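Local coordinates for ferripyochelin binding protein (Pyrococcus horikoshii, PDB 1V3W), which is a trimeric, zinc- and calcium-binding protein of the gamma-class carbonic anhydrase family and probably catalyses the reversible hydration of carbon dioxide to bicarbonate, at residues R44-I50 / I64-Y70; A84-K90 / S101-A107. All coordinates share one frame. Residues are numbered along the deposited sequence.

Contact 1 of 2, residues R44-I50 / I64-Y70. With ZN (zinc ion), chain B.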
ATOM      1  N   ARG A  44      -6.243   9.266   8.485  1.00  7.79           N
ATOM      2  CA  ARG A  44      -7.618   9.737   8.396  1.00  6.31           C
ATOM      3  C   ARG A  44      -8.324   9.750   9.747  1.00  6.64           C
ATOM      4  O   ARG A  44      -8.820   8.730  10.217  1.00  7.81           O
ATOM      5  CB  ARG A  44      -8.384   8.878   7.378  1.00  6.90           C
ATOM      6  CG  ARG A  44      -9.811   9.338   7.092  1.00  7.17           C
ATOM      7  CD  ARG A  44     -10.218   9.057   5.635  1.00  6.75           C
ATOM      8  NE  ARG A  44     -10.139   7.643   5.270  1.00  6.65           N
ATOM      9  CZ  ARG A  44     -11.115   6.757   5.455  1.00  6.25           C
ATOM     10  NH1 ARG A  44     -12.264   7.129   6.007  1.00  7.11           N
ATOM     11  NH2 ARG A  44     -10.945   5.497   5.079  1.00  6.57           N
ATOM     12  N   GLY A  45      -8.358  10.925  10.371  1.00  7.65           N
ATOM     13  CA  GLY A  45      -9.002  11.066  11.667  1.00  8.42           C
ATOM     14  C   GLY A  45     -10.436  11.544  11.543  1.00  8.00           C
ATOM     15  O   GLY A  45     -10.795  12.589  12.091  1.00  9.90           O
ATOM     16  N   ASP A  46     -11.259  10.780  10.829  1.00  6.37           N
ATOM     17  CA  ASP A  46     -12.657  11.156  10.625  1.00  5.93           C
ATOM     18  C   ASP A  46     -13.671  10.435  11.512  1.00 10.04           C
ATOM     19  O   ASP A  46     -14.869  10.712  11.437  1.00 10.29           O
ATOM     20  CB  ASP A  46     -13.043  11.006   9.145  1.00  6.54           C
ATOM     21  CG  ASP A  46     -12.794   9.609   8.599  1.00  7.32           C
ATOM     22  OD1 ASP A  46     -12.387   8.712   9.369  1.00  7.32           O
ATOM     23  OD2 ASP A  46     -13.010   9.413   7.382  1.00  7.65           O
ATOM     24  N   ILE A  47     -13.196   9.508  12.337  1.00  8.85           N
ATOM     25  CA  ILE A  47     -14.065   8.802  13.274  1.00  8.54           C
ATOM     26  C   ILE A  47     -13.453   9.068  14.650  1.00 11.20           C
ATOM     27  O   ILE A  47     -13.823  10.039  15.309  1.00 14.56           O
ATOM     28  CB  ILE A  47     -14.133   7.283  12.973  1.00  8.25           C
ATOM     29  CG1 ILE A  47     -14.673   7.061  11.553  1.00  9.53           C
ATOM     30  CG2 ILE A  47     -15.049   6.592  13.981  1.00 10.99           C
ATOM     31  CD1 ILE A  47     -14.787   5.599  11.148  1.00 11.50           C
ATOM     32  N   GLU A  48     -12.513   8.229  15.077  1.00  9.87           N
ATOM     33  CA  GLU A  48     -11.845   8.439  16.360  1.00  9.22           C
ATOM     34  C   GLU A  48     -10.513   9.142  16.102  1.00 12.84           C
ATOM     35  O   GLU A  48     -10.058   9.243  14.963  1.00  8.58           O
ATOM     36  CB  GLU A  48     -11.577   7.109  17.073  1.00  9.95           C
ATOM     37  CG  GLU A  48     -12.812   6.294  17.448  1.00 10.27           C
ATOM     38  CD  GLU A  48     -13.738   7.017  18.407  1.00 20.57           C
ATOM     39  OE1 GLU A  48     -13.274   7.935  19.115  1.00 25.26           O
ATOM     40  OE2 GLU A  48     -14.931   6.652  18.463  1.00 20.00           O
ATOM     41  N   GLN A  49      -9.882   9.620  17.166  1.00  9.89           N
ATOM     42  CA  GLN A  49      -8.609  10.312  17.042  1.00  7.34           C
ATOM     43  C   GLN A  49      -7.446   9.386  16.702  1.00  8.06           C
ATOM     44  O   GLN A  49      -7.446   8.201  17.047  1.00  8.66           O
ATOM     45  CB  GLN A  49      -8.281  11.039  18.351  1.00 10.45           C
ATOM     46  CG  GLN A  49      -6.973  11.829  18.322  1.00 12.51           C
ATOM     47  CD  GLN A  49      -6.670  12.521  19.643  1.00 14.31           C
ATOM     48  OE1 GLN A  49      -6.096  11.926  20.559  1.00 17.21           O
ATOM     49  NE2 GLN A  49      -7.065  13.784  19.747  1.00 13.72           N
ATOM     50  N   ILE A  50      -6.465   9.941  15.999  1.00  8.01           N
ATOM     51  CA  ILE A  50      -5.239   9.222  15.675  1.00  7.24           C
ATOM     52  C   ILE A  50      -4.166  10.058  16.353  1.00  7.27           C
ATOM     53  O   ILE A  50      -3.969  11.223  16.004  1.00  8.32           O
ATOM     54  CB  ILE A  50      -4.954   9.177  14.165  1.00  6.77           C
ATOM     55  CG1 ILE A  50      -6.025   8.340  13.467  1.00  6.50           C
ATOM     56  CG2 ILE A  50      -3.564   8.583  13.918  1.00  8.78           C
ATOM     57  CD1 ILE A  50      -5.997   8.454  11.958  1.00  6.79           C
ATOM     58  N   ILE A  64      -3.507   4.864   8.255  1.00  5.74           N
ATOM     59  CA  ILE A  64      -3.889   4.758   9.655  1.00  6.00           C
ATOM     60  C   ILE A  64      -5.332   5.223   9.738  1.00  7.34           C
ATOM     61  O   ILE A  64      -5.684   6.285   9.222  1.00  7.56           O
ATOM     62  CB  ILE A  64      -3.021   5.629  10.586  1.00  5.83           C
ATOM     63  CG1 ILE A  64      -1.551   5.232  10.447  1.00  7.64           C
ATOM     64  CG2 ILE A  64      -3.473   5.438  12.038  1.00  7.31           C
ATOM     65  CD1 ILE A  64      -0.610   6.006  11.357  1.00 12.74           C
ATOM     66  N   HIS A  65      -6.173   4.402  10.354  1.00  6.99           N
ATOM     67  CA  HIS A  65      -7.578   4.734  10.501  1.00  7.13           C
ATOM     68  C   HIS A  65      -8.068   4.193  11.835  1.00  6.23           C
ATOM     69  O   HIS A  65      -7.286   3.646  12.617  1.00  6.70           O
ATOM     70  CB  HIS A  65      -8.389   4.125   9.356  1.00  7.57           C
ATOM     71  CG  HIS A  65      -9.752   4.723   9.201  1.00  7.33           C
ATOM     72  ND1 HIS A  65     -10.865   3.971   8.895  1.00  8.47           N
ATOM     73  CD2 HIS A  65     -10.180   6.003   9.310  1.00  8.01           C
ATOM     74  CE1 HIS A  65     -11.922   4.763   8.824  1.00  9.21           C
ATOM     75  NE2 HIS A  65     -11.533   6.000   9.072  1.00  9.08           N
ATOM     76  N   THR A  66      -9.361   4.347  12.090  1.00  6.33           N
ATOM     77  CA  THR A  66      -9.958   3.891  13.338  1.00  8.30           C
ATOM     78  C   THR A  66     -11.365   3.370  13.091  1.00  7.42           C
ATOM     79  O   THR A  66     -11.894   3.459  11.982  1.00  8.57           O
ATOM     80  CB  THR A  66     -10.080   5.045  14.350  1.00  8.93           C
ATOM     81  OG1 THR A  66     -11.046   5.990  13.870  1.00  8.30           O
ATOM     82  CG2 THR A  66      -8.736   5.746  14.540  1.00  7.42           C
ATOM     83  N   SER A  67     -11.961   2.825  14.147  1.00 10.77           N
ATOM     84  CA  SER A  67     -13.326   2.318  14.106  1.00  9.16           C
ATOM     85  C   SER A  67     -14.024   2.990  15.280  1.00 10.58           C
ATOM     86  O   SER A  67     -13.361   3.451  16.209  1.00 10.97           O
ATOM     87  CB  SER A  67     -13.342   0.798  14.281  1.00 14.99           C
ATOM     88  OG  SER A  67     -12.598   0.403  15.419  1.00 32.18           O
ATOM     89  N   HIS A  68     -15.350   3.066  15.238  1.00 13.92           N
ATOM     90  CA  HIS A  68     -16.081   3.688  16.333  1.00 15.46           C
ATOM     91  C   HIS A  68     -15.724   3.011  17.652  1.00 13.44           C
ATOM     92  O   HIS A  68     -15.852   1.792  17.792  1.00 13.88           O
ATOM     93  CB  HIS A  68     -17.593   3.607  16.099  1.00 16.48           C
ATOM     94  CG  HIS A  68     -18.104   4.587  15.088  1.00 19.83           C
ATOM     95  ND1 HIS A  68     -18.111   4.330  13.736  1.00 27.81           N
ATOM     96  CD2 HIS A  68     -18.610   5.835  15.239  1.00 21.98           C
ATOM     97  CE1 HIS A  68     -18.602   5.377  13.093  1.00 20.03           C
ATOM     98  NE2 HIS A  68     -18.912   6.302  13.983  1.00 26.41           N
ATOM     99  N   GLY A  69     -15.264   3.809  18.610  1.00 14.38           N
ATOM    100  CA  GLY A  69     -14.889   3.277  19.907  1.00 16.95           C
ATOM    101  C   GLY A  69     -13.476   2.733  19.960  1.00 17.52           C
ATOM    102  O   GLY A  69     -13.030   2.250  21.002  1.00 17.04           O
ATOM    103  N   TYR A  70     -12.763   2.816  18.838  1.00 13.93           N
ATOM    104  CA  TYR A  70     -11.395   2.312  18.770  1.00 13.90           C
ATOM    105  C   TYR A  70     -10.425   3.309  18.155  1.00 10.35           C
ATOM    106  O   TYR A  70     -10.113   3.237  16.967  1.00 10.39           O
ATOM    107  CB  TYR A  70     -11.360   1.009  17.973  1.00 16.66           C
ATOM    108  CG  TYR A  70     -12.044  -0.134  18.678  1.00 14.35           C
ATOM    109  CD1 TYR A  70     -11.432  -0.779  19.751  1.00 17.99           C
ATOM    110  CD2 TYR A  70     -13.316  -0.553  18.294  1.00 18.29           C
ATOM    111  CE1 TYR A  70     -12.071  -1.814  20.429  1.00 23.98           C
ATOM    112  CE2 TYR A  70     -13.965  -1.586  18.964  1.00 22.82           C
ATOM    113  CZ  TYR A  70     -13.337  -2.210  20.031  1.00 22.17           C
ATOM    114  OH  TYR A  70     -13.974  -3.230  20.699  1.00 29.75           O
TER
HETATM  115 ZN    ZN B3001     -11.015   1.815   8.326  1.00 27.29          ZN
HETATM  116  O   HOH W   1     -10.477   8.231  12.475  1.00  7.73           O
HETATM  117  O   HOH W   2     -12.510   1.559   7.307  1.00 13.25           O
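H65, I47 and E48 have the largest covered surfaces in this contact, which joins a corner of one coil of the left-handed beta-helix to the zinc-bearing start of the corner in the next coil. H65 comes first. Its ND1 binds the zinc ion at 2.2 Å, a metal that H82 of the second subunit also reaches across the trimer interface, and on the other side of the ring NE2 donates to D46 OD1 (2.9 Å). That His-carboxylate bond is consistent with the ring being held with ND1 toward the metal. R44 lays its guanidinium over one face of the ring, and its NH1 makes a salt bridge to D46 OD2 (2.8 Å), an oxygen also hydrogen-bonded to H166 of the second subunit.

I47 brings apolar surface to the corner. Its CG2 sits over the H68 ring, 3.7 Å from the centroid and almost on the ring normal, a CH-pi contact, while its CB touches T66 OG1 at 3.5 Å. E48 works through both backbone and side chain: its N donates to T66 OG1 (2.9 Å), and its OE2 accepts from G69 N (2.9 Å), pinning the type II turn S67–Y70. Water 1 fills the inside of the corner, bonded to R44 O, I47 N, E48 O and T66 OG1.

Where the strands meet, R44 N donates to I64 O (3.1 Å) in parallel-sheet fashion, and I50 CG2 packs on I64 CG2 at 3.7 Å. Strand 63-65 lies between 42-45 and 85-87 in one sheet, while strand 49-52 runs on beside 72-74 in the next.

Contact 2 of 2, residues A84-K90 / S101-A107. With ZN (zinc ion), chain B.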
ATOM      1  N   ALA A  84       2.492  -0.339   5.689  1.00  5.13           N
ATOM      2  CA  ALA A  84       1.814  -0.994   6.789  1.00  6.56           C
ATOM      3  C   ALA A  84       0.465  -0.319   6.981  1.00  6.22           C
ATOM      4  O   ALA A  84       0.190   0.736   6.400  1.00  6.65           O
ATOM      5  CB  ALA A  84       2.652  -0.889   8.053  1.00  6.26           C
ATOM      6  N   MET A  85      -0.379  -0.924   7.803  1.00  5.61           N
ATOM      7  CA  MET A  85      -1.702  -0.378   8.047  1.00  4.27           C
ATOM      8  C   MET A  85      -2.075  -0.603   9.509  1.00  5.81           C
ATOM      9  O   MET A  85      -2.069  -1.734   9.989  1.00  6.71           O
ATOM     10  CB  MET A  85      -2.703  -1.071   7.115  1.00  6.30           C
ATOM     11  CG  MET A  85      -4.002  -0.327   6.860  1.00  6.07           C
ATOM     12  SD  MET A  85      -5.127  -0.313   8.255  1.00  7.64           S
ATOM     13  CE  MET A  85      -5.565   1.436   8.306  1.00  7.34           C
ATOM     14  N   VAL A  86      -2.374   0.483  10.215  1.00  6.70           N
ATOM     15  CA  VAL A  86      -2.760   0.400  11.622  1.00  7.35           C
ATOM     16  C   VAL A  86      -4.214   0.840  11.728  1.00  6.33           C
ATOM     17  O   VAL A  86      -4.562   1.958  11.342  1.00  7.23           O
ATOM     18  CB  VAL A  86      -1.875   1.311  12.503  1.00  7.87           C
ATOM     19  CG1 VAL A  86      -2.307   1.204  13.960  1.00  9.19           C
ATOM     20  CG2 VAL A  86      -0.410   0.917  12.351  1.00  8.75           C
ATOM     21  N   HIS A  87      -5.063  -0.037  12.256  1.00  7.33           N
ATOM     22  CA  HIS A  87      -6.479   0.275  12.361  1.00  8.21           C
ATOM     23  C   HIS A  87      -7.059   0.131  13.764  1.00  7.08           C
ATOM     24  O   HIS A  87      -7.200  -0.981  14.272  1.00  8.50           O
ATOM     25  CB  HIS A  87      -7.264  -0.607  11.386  1.00  8.79           C
ATOM     26  CG  HIS A  87      -8.577  -0.022  10.977  1.00  7.23           C
ATOM     27  ND1 HIS A  87      -9.653   0.061  11.833  1.00  9.91           N
ATOM     28  CD2 HIS A  87      -8.968   0.565   9.820  1.00  7.39           C
ATOM     29  CE1 HIS A  87     -10.650   0.677  11.223  1.00  9.14           C
ATOM     30  NE2 HIS A  87     -10.260   0.994  10.001  1.00 10.24           N
ATOM     31  N   GLY A  88      -7.389   1.268  14.376  1.00  7.92           N
ATOM     32  CA  GLY A  88      -7.977   1.286  15.708  1.00 10.48           C
ATOM     33  C   GLY A  88      -7.216   0.515  16.767  1.00  9.60           C
ATOM     34  O   GLY A  88      -7.821  -0.155  17.610  1.00  8.66           O
ATOM     35  N   ALA A  89      -5.893   0.626  16.748  1.00  8.51           N
ATOM     36  CA  ALA A  89      -5.067  -0.094  17.704  1.00  9.44           C
ATOM     37  C   ALA A  89      -4.233   0.802  18.602  1.00  6.93           C
ATOM     38  O   ALA A  89      -4.023   1.984  18.317  1.00  8.17           O
ATOM     39  CB  ALA A  89      -4.153  -1.064  16.962  1.00 11.43           C
ATOM     40  N   LYS A  90      -3.777   0.220  19.705  1.00  7.94           N
ATOM     41  CA  LYS A  90      -2.926   0.912  20.659  1.00  8.20           C
ATOM     42  C   LYS A  90      -1.524   0.349  20.484  1.00 10.83           C
ATOM     43  O   LYS A  90      -1.322  -0.865  20.552  1.00 10.04           O
ATOM     44  CB  LYS A  90      -3.415   0.682  22.091  1.00 13.64           C
ATOM     45  CG  LYS A  90      -4.630   1.515  22.450  1.00 24.45           C
ATOM     46  CD  LYS A  90      -5.086   1.293  23.881  1.00 31.40           C
ATOM     47  CE  LYS A  90      -6.225   2.238  24.238  1.00 42.50           C
ATOM     48  NZ  LYS A  90      -7.379   2.104  23.304  1.00 43.62           N
ATOM     49  N   SER A 101       2.779  -4.704   7.159  1.00  7.39           N
ATOM     50  CA  SER A 101       2.104  -5.494   8.180  1.00  6.56           C
ATOM     51  C   SER A 101       0.742  -4.854   8.438  1.00  7.27           C
ATOM     52  O   SER A 101       0.432  -3.798   7.881  1.00  7.28           O
ATOM     53  CB  SER A 101       2.925  -5.539   9.475  1.00  8.67           C
ATOM     54  OG  SER A 101       3.043  -4.257  10.069  1.00  8.02           O
ATOM     55  N   VAL A 102      -0.067  -5.494   9.277  1.00  6.05           N
ATOM     56  CA  VAL A 102      -1.396  -4.988   9.602  1.00  7.36           C
ATOM     57  C   VAL A 102      -1.659  -5.150  11.094  1.00  7.56           C
ATOM     58  O   VAL A 102      -1.403  -6.210  11.660  1.00  8.96           O
ATOM     59  CB  VAL A 102      -2.498  -5.760   8.836  1.00  7.62           C
ATOM     60  CG1 VAL A 102      -3.867  -5.177   9.156  1.00 10.17           C
ATOM     61  CG2 VAL A 102      -2.223  -5.716   7.338  1.00  8.21           C
ATOM     62  N   ILE A 103      -2.156  -4.091  11.726  1.00  6.20           N
ATOM     63  CA  ILE A 103      -2.485  -4.124  13.147  1.00  7.08           C
ATOM     64  C   ILE A 103      -3.968  -3.802  13.203  1.00  6.99           C
ATOM     65  O   ILE A 103      -4.382  -2.713  12.812  1.00  7.36           O
ATOM     66  CB  ILE A 103      -1.703  -3.062  13.937  1.00  7.15           C
ATOM     67  CG1 ILE A 103      -0.209  -3.155  13.603  1.00 10.59           C
ATOM     68  CG2 ILE A 103      -1.937  -3.254  15.431  1.00 10.26           C
ATOM     69  CD1 ILE A 103       0.419  -4.506  13.888  1.00 13.48           C
ATOM     70  N   LEU A 104      -4.768  -4.747  13.684  1.00  8.01           N
ATOM     71  CA  LEU A 104      -6.209  -4.552  13.720  1.00  9.42           C
ATOM     72  C   LEU A 104      -6.803  -3.975  15.005  1.00 11.09           C
ATOM     73  O   LEU A 104      -6.127  -3.837  16.027  1.00  9.48           O
ATOM     74  CB  LEU A 104      -6.902  -5.862  13.327  1.00  9.65           C
ATOM     75  CG  LEU A 104      -6.505  -6.299  11.908  1.00  8.56           C
ATOM     76  CD1 LEU A 104      -7.065  -7.675  11.588  1.00 12.73           C
ATOM     77  CD2 LEU A 104      -7.009  -5.266  10.906  1.00 14.08           C
ATOM     78  N   ASP A 105      -8.087  -3.640  14.921  1.00  9.87           N
ATOM     79  CA  ASP A 105      -8.840  -3.011  16.000  1.00 10.67           C
ATOM     80  C   ASP A 105      -8.809  -3.687  17.360  1.00 12.71           C
ATOM     81  O   ASP A 105      -9.018  -4.894  17.483  1.00 11.90           O
ATOM     82  CB  ASP A 105     -10.288  -2.834  15.549  1.00  9.92           C
ATOM     83  CG  ASP A 105     -10.390  -2.137  14.207  1.00  9.25           C
ATOM     84  OD1 ASP A 105     -10.506  -0.894  14.184  1.00 11.78           O
ATOM     85  OD2 ASP A 105     -10.334  -2.835  13.172  1.00 13.85           O
ATOM     86  N   GLY A 106      -8.556  -2.881  18.385  1.00 11.30           N
ATOM     87  CA  GLY A 106      -8.514  -3.396  19.740  1.00 10.58           C
ATOM     88  C   GLY A 106      -7.193  -4.019  20.139  1.00 14.08           C
ATOM     89  O   GLY A 106      -6.995  -4.354  21.307  1.00 13.03           O
ATOM     90  N   ALA A 107      -6.287  -4.186  19.183  1.00 10.10           N
ATOM     91  CA  ALA A 107      -4.990  -4.769  19.496  1.00  9.59           C
ATOM     92  C   ALA A 107      -4.222  -3.828  20.416  1.00 10.31           C
ATOM     93  O   ALA A 107      -4.379  -2.606  20.341  1.00 11.78           O
ATOM     94  CB  ALA A 107      -4.199  -5.014  18.217  1.00 12.15           C
TER
HETATM   95 ZN    ZN B3001     -11.015   1.815   8.326  1.00 27.29          ZN
HETATM   96  O   HOH W   2     -12.510   1.559   7.307  1.00 13.25           O
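Inside this pair of neighbouring left-handed beta-helix coils, the apolar centre is small: A89 CB rests 3.5 Å from I103 CG2 and 4.1 Å from A107 CB, with V86 CG2 4.3 Å from I103 CG1. I103 and A107 carry this packing on to V121 of the following coil.

Around it, strands 85-87 and 102-103 run parallel and in register. M85 N donates to S101 O (3.0 Å), I103 N to M85 O (2.9 Å) and H87 N to I103 O (2.8 Å). Past the strands, both segments turn the corner together: G106 N donates to G88 O (2.9 Å) and K90 N to A107 O (3.0 Å). Two glycines make that possible. A CB on G88, which has positive phi, would clash with D105 OD1, and G106, within the type II turn L104–A107, has backbone angles that would jam a CB against the preceding carbonyl.

On the face that bears M85 and V102, opposite V86 and I103, the second subunit packs: its I99 on M85 and its S100 on V102. At the polar edge H87 faces the metal: NE2 binds zinc at 2.0 Å, and ND1 donates to D105 OD1 at 2.7 Å.

In the fold
Coming from the N terminus, the chain rounds the corner at 44-50, makes most of one coil through strand 57-58, and closes it in contact 1 at 64-70. Only then does contact 2 open at 84-90, to be closed a coil later by 101-107; the two are in series, neither enclosing nor crossing the other. Strands 63-65 and 85-87 are sheet neighbours, so the contacts meet directly: H65 O lies 3.0 Å from G88 N and S67 OG 2.8 Å from D105 OD1, both probable hydrogen bonds. Each contact supplies one histidine to the same zinc, with water 2 shared and H82 of the second subunit completing the site, so successive coils and two subunits are joined at the metal.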